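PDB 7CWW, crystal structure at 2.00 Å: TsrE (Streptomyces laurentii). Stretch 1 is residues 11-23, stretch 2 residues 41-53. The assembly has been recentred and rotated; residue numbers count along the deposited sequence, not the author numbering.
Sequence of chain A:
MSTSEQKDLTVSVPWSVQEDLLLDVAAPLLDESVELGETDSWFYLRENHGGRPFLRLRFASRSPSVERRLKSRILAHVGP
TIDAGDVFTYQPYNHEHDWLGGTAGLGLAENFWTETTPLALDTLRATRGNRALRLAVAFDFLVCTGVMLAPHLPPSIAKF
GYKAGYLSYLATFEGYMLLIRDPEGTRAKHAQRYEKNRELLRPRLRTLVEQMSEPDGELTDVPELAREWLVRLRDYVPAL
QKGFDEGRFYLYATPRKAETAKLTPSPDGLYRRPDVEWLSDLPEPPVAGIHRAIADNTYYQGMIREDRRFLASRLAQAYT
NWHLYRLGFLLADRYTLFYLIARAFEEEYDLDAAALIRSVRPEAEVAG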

# COMPACT_ATOMS: atom_id res chain seq x y z
N VAL A 11 13.82 -10.62 12.10
CA VAL A 11 14.48 -9.94 13.20
C VAL A 11 13.44 -9.15 13.96
O VAL A 11 12.94 -8.13 13.46
N SER A 12 13.10 -9.62 15.16
CA SER A 12 11.96 -9.10 15.93
C SER A 12 12.44 -8.01 16.87
O SER A 12 12.79 -8.27 18.03
N VAL A 13 12.47 -6.79 16.37
CA VAL A 13 12.89 -5.61 17.13
C VAL A 13 11.96 -4.47 16.79
O VAL A 13 11.22 -4.52 15.79
N PRO A 14 11.93 -3.40 17.63
CA PRO A 14 11.03 -2.27 17.37
C PRO A 14 11.16 -1.70 15.96
O PRO A 14 12.22 -1.85 15.33
N TRP A 15 10.11 -1.04 15.46
CA TRP A 15 10.11 -0.51 14.09
C TRP A 15 11.32 0.38 13.83
O TRP A 15 11.92 0.32 12.75
N SER A 16 11.65 1.26 14.77
CA SER A 16 12.74 2.20 14.52
C SER A 16 14.08 1.48 14.42
O SER A 16 14.95 1.86 13.62
N VAL A 17 14.26 0.42 15.22
CA VAL A 17 15.49 -0.36 15.17
C VAL A 17 15.57 -1.16 13.87
O VAL A 17 16.66 -1.34 13.31
N GLN A 18 14.43 -1.64 13.36
CA GLN A 18 14.42 -2.27 12.04
C GLN A 18 15.00 -1.34 10.99
O GLN A 18 15.74 -1.78 10.10
N GLU A 19 14.66 -0.06 11.06
CA GLU A 19 15.13 0.89 10.06
C GLU A 19 16.64 1.05 10.15
O GLU A 19 17.34 0.98 9.13
N ASP A 20 17.16 1.28 11.36
CA ASP A 20 18.61 1.38 11.57
C ASP A 20 19.34 0.15 11.03
O ASP A 20 20.34 0.26 10.32
N LEU A 21 18.85 -1.05 11.40
CA LEU A 21 19.49 -2.28 10.93
C LEU A 21 19.45 -2.39 9.42
O LEU A 21 20.41 -2.84 8.78
N LEU A 22 18.33 -2.01 8.83
CA LEU A 22 18.19 -2.10 7.38
C LEU A 22 19.18 -1.18 6.68
O LEU A 22 19.90 -1.60 5.77
N LEU A 23 19.23 0.09 7.09
CA LEU A 23 20.07 1.06 6.39
C LEU A 23 21.54 0.90 6.71
O LEU A 23 22.39 1.17 5.85
N SER A 41 19.72 -12.05 -5.38
CA SER A 41 18.95 -10.83 -5.19
C SER A 41 18.39 -10.88 -3.78
O SER A 41 18.44 -11.92 -3.12
N TRP A 42 17.84 -9.76 -3.32
CA TRP A 42 17.20 -9.76 -2.01
C TRP A 42 16.08 -8.74 -1.98
O TRP A 42 16.02 -7.82 -2.80
N PHE A 43 15.16 -8.91 -1.02
CA PHE A 43 14.21 -7.87 -0.68
C PHE A 43 13.92 -7.96 0.81
O PHE A 43 14.40 -8.86 1.50
N TYR A 44 13.17 -6.98 1.31
CA TYR A 44 12.79 -6.99 2.72
C TYR A 44 11.30 -6.71 2.84
O TYR A 44 10.70 -6.09 1.95
N LEU A 45 10.71 -7.21 3.92
CA LEU A 45 9.37 -6.84 4.33
C LEU A 45 9.43 -6.44 5.80
O LEU A 45 10.37 -6.81 6.52
N ARG A 46 8.44 -5.69 6.24
CA ARG A 46 8.30 -5.39 7.66
C ARG A 46 6.90 -5.82 8.07
O ARG A 46 5.92 -5.41 7.44
N GLU A 47 6.82 -6.70 9.06
CA GLU A 47 5.56 -7.31 9.42
C GLU A 47 5.47 -7.35 10.94
O GLU A 47 6.35 -6.83 11.64
N ASN A 48 4.44 -8.02 11.46
CA ASN A 48 4.21 -8.04 12.90
C ASN A 48 3.52 -9.34 13.26
O ASN A 48 2.59 -9.75 12.57
N HIS A 49 3.96 -9.97 14.35
CA HIS A 49 3.28 -11.13 14.91
C HIS A 49 3.09 -10.92 16.40
O HIS A 49 4.07 -10.76 17.14
N GLY A 50 1.83 -10.90 16.85
CA GLY A 50 1.55 -10.87 18.28
C GLY A 50 2.09 -9.67 19.02
O GLY A 50 2.47 -9.78 20.20
N GLY A 51 2.14 -8.51 18.37
CA GLY A 51 2.71 -7.34 19.02
C GLY A 51 4.22 -7.37 19.07
O GLY A 51 4.82 -6.72 19.93
N ARG A 52 4.85 -8.15 18.19
CA ARG A 52 6.30 -8.15 18.03
C ARG A 52 6.60 -7.82 16.57
O ARG A 52 6.65 -8.72 15.71
N PRO A 53 6.77 -6.55 16.24
CA PRO A 53 7.19 -6.17 14.88
C PRO A 53 8.48 -6.88 14.47
O PRO A 53 9.34 -7.16 15.31

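Helix 15-23 lies across strand 41-49 at a closest axial approach of 10.6 Å, running nearly antiparallel to it, and side chains fill the gap. On the strand, Trp42, Tyr44 and Arg46 point toward the helix, the alternation expected of extended backbone; on the helix, Gln18 and Leu22, one turn apart, point toward the strand.

Leu22 (chi1 t, chi2 p) packs against two aromatic rings. Its CD2 sits over the face of Tyr44, 3.5 Å from the ring centroid, a CH-pi contact, while CD1 meets the edge of Trp42 at CH2, 4.1 Å away. Both aromatics have chi1 p. A branched aliphatic end suits this site because it fills the apolar space beside both rings, CD2 over the Tyr44 face and CD1 near both aromatics.

Arg46 supplies the polar centre. With chi1 m, chi2 t and chi3 p, its chain extends and then bends, so that the guanidinium edge meets two acceptors: NE donates to Gln18 OE1 (3.1 Å), and NH1 donates weakly to Trp15 O (2.9 Å). Gln18, m then t, reaches out far enough to use both ends of its amide, since NE2 donates to Val13 O (3.0 Å) and so ties the helix to the loop before it. The Glu19 carboxylate is near but forms no salt bridge, OE1 lying 4.6 Å from Arg46 NH1.

Trp15 leaves the helix sideways, yet chi1 m and chi2 of 109° carry its indole to the strand. Pro53 CB packs over one face, 3.4 Å from the centroid of the six-membered ring, and Arg46 CB lies at the edge, 4.0 Å from CZ3. Proline offers a compact apolar surface to the flat ring.

Arg52, m at chi1 through chi3, bends but still reaches across to the first stretch, where NH2 donates to Ser12 O (3.0 Å). Ser12, chi1 m, directs OG to a water, 2.8 Å away, which donates to Arg52 O at 2.8 Å.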

# COMPACT_ATOMS: atom_id res chain seq x y z
CB VAL A 11 15.61 -9.03 12.72
CG1 VAL A 11 16.49 -8.63 13.93
CG2 VAL A 11 16.40 -9.72 11.60
CB SER A 12 11.27 -10.24 16.67
OG SER A 12 10.53 -11.04 15.75
CB VAL A 13 14.35 -5.21 16.80
CG1 VAL A 13 15.30 -6.33 17.18
CG2 VAL A 13 14.47 -4.86 15.32
CB PRO A 14 11.46 -1.24 18.42
CG PRO A 14 11.97 -2.08 19.56
CD PRO A 14 12.68 -3.22 18.90
CB TRP A 15 8.83 0.27 13.81
CG TRP A 15 7.55 -0.49 13.99
CD1 TRP A 15 6.63 -0.32 15.00
CD2 TRP A 15 7.04 -1.52 13.14
NE1 TRP A 15 5.58 -1.19 14.83
CE2 TRP A 15 5.80 -1.93 13.69
CE3 TRP A 15 7.50 -2.13 11.97
CZ2 TRP A 15 5.01 -2.93 13.11
CZ3 TRP A 15 6.72 -3.13 11.39
CH2 TRP A 15 5.49 -3.52 11.96
CB SER A 16 12.79 3.26 15.62
OG SER A 16 13.16 2.65 16.85
CB VAL A 17 15.58 -1.27 16.41
CG1 VAL A 17 16.85 -2.12 16.38
CG2 VAL A 17 15.52 -0.43 17.68
CB GLN A 18 13.00 -2.66 11.63
CG GLN A 18 12.35 -3.71 12.53
CD GLN A 18 10.92 -3.91 12.12
OE1 GLN A 18 10.54 -3.58 11.00
NE2 GLN A 18 10.10 -4.45 13.03
CB GLU A 19 14.40 2.22 10.25
CG GLU A 19 14.79 3.32 9.27
CD GLU A 19 13.95 4.57 9.49
OE1 GLU A 19 12.70 4.44 9.59
OE2 GLU A 19 14.54 5.67 9.59
CB ASP A 20 18.93 1.57 13.05
CG ASP A 20 18.43 2.89 13.61
OD1 ASP A 20 18.40 3.90 12.86
OD2 ASP A 20 18.06 2.93 14.80
CB LEU A 21 18.81 -3.49 11.56
CG LEU A 21 19.04 -3.70 13.05
CD1 LEU A 21 18.10 -4.79 13.57
CD2 LEU A 21 20.50 -4.06 13.26
CB LEU A 22 16.75 -1.75 7.01
CG LEU A 22 16.22 -1.94 5.60
CD1 LEU A 22 16.52 -3.33 5.06
CD2 LEU A 22 14.72 -1.72 5.66
CB LEU A 23 19.63 2.49 6.72
CG LEU A 23 18.18 2.84 6.39
CD1 LEU A 23 17.86 4.27 6.82
CD2 LEU A 23 17.94 2.65 4.91
CB SER A 41 17.82 -10.72 -6.23
OG SER A 41 16.94 -11.83 -6.13
CB TRP A 42 18.22 -9.48 -0.89
CG TRP A 42 18.73 -8.06 -0.84
CD1 TRP A 42 19.70 -7.50 -1.64
CD2 TRP A 42 18.32 -7.03 0.07
NE1 TRP A 42 19.91 -6.18 -1.28
CE2 TRP A 42 19.07 -5.87 -0.23
CE3 TRP A 42 17.38 -6.99 1.12
CZ2 TRP A 42 18.91 -4.67 0.48
CZ3 TRP A 42 17.23 -5.80 1.82
CH2 TRP A 42 17.99 -4.66 1.50
CB PHE A 43 12.91 -7.94 -1.52
CG PHE A 43 12.03 -9.17 -1.26
CD1 PHE A 43 12.15 -10.31 -2.05
CD2 PHE A 43 11.03 -9.14 -0.29
CE1 PHE A 43 11.33 -11.42 -1.85
CE2 PHE A 43 10.21 -10.25 -0.08
CZ PHE A 43 10.35 -11.39 -0.87
CB TYR A 44 13.58 -5.96 3.57
CG TYR A 44 13.08 -4.53 3.45
CD1 TYR A 44 12.08 -4.04 4.29
CD2 TYR A 44 13.61 -3.67 2.48
CE1 TYR A 44 11.60 -2.73 4.16
CE2 TYR A 44 13.15 -2.34 2.36
CZ TYR A 44 12.15 -1.88 3.20
OH TYR A 44 11.68 -0.59 3.09
CB LEU A 45 8.34 -7.98 4.15
CG LEU A 45 8.09 -8.48 2.72
CD1 LEU A 45 7.13 -9.69 2.71
CD2 LEU A 45 7.58 -7.34 1.79
CB ARG A 46 8.56 -3.92 7.95
CG ARG A 46 10.01 -3.55 7.65
CD ARG A 46 10.18 -2.06 7.51
NE ARG A 46 10.37 -1.42 8.80
CZ ARG A 46 10.40 -0.10 8.97
NH1 ARG A 46 10.57 0.42 10.18
NH2 ARG A 46 10.26 0.69 7.92
CB GLU A 47 5.44 -8.71 8.78
CG GLU A 47 5.73 -8.75 7.29
CD GLU A 47 5.48 -10.13 6.70
OE1 GLU A 47 4.30 -10.52 6.56
OE2 GLU A 47 6.48 -10.84 6.40
CB ASN A 48 3.36 -6.83 13.32
CG ASN A 48 3.25 -6.67 14.83
OD1 ASN A 48 3.53 -7.60 15.60
ND2 ASN A 48 2.83 -5.49 15.26
CB HIS A 49 4.05 -12.43 14.65
CG HIS A 49 3.30 -13.67 15.04
ND1 HIS A 49 2.25 -14.17 14.29
CD2 HIS A 49 3.44 -14.51 16.09
CE1 HIS A 49 1.77 -15.25 14.87
NE2 HIS A 49 2.48 -15.48 15.97
CB ARG A 52 6.91 -9.49 18.44
CG ARG A 52 6.89 -9.72 19.97
CD ARG A 52 7.83 -8.74 20.69
NE ARG A 52 9.20 -8.85 20.20
CZ ARG A 52 10.07 -9.75 20.65
NH1 ARG A 52 9.72 -10.60 21.62
NH2 ARG A 52 11.29 -9.80 20.13
CB PRO A 53 7.41 -4.66 14.99
CG PRO A 53 6.60 -4.23 16.19
CD PRO A 53 6.62 -5.39 17.14
O HOH W 1 7.78 -11.32 15.80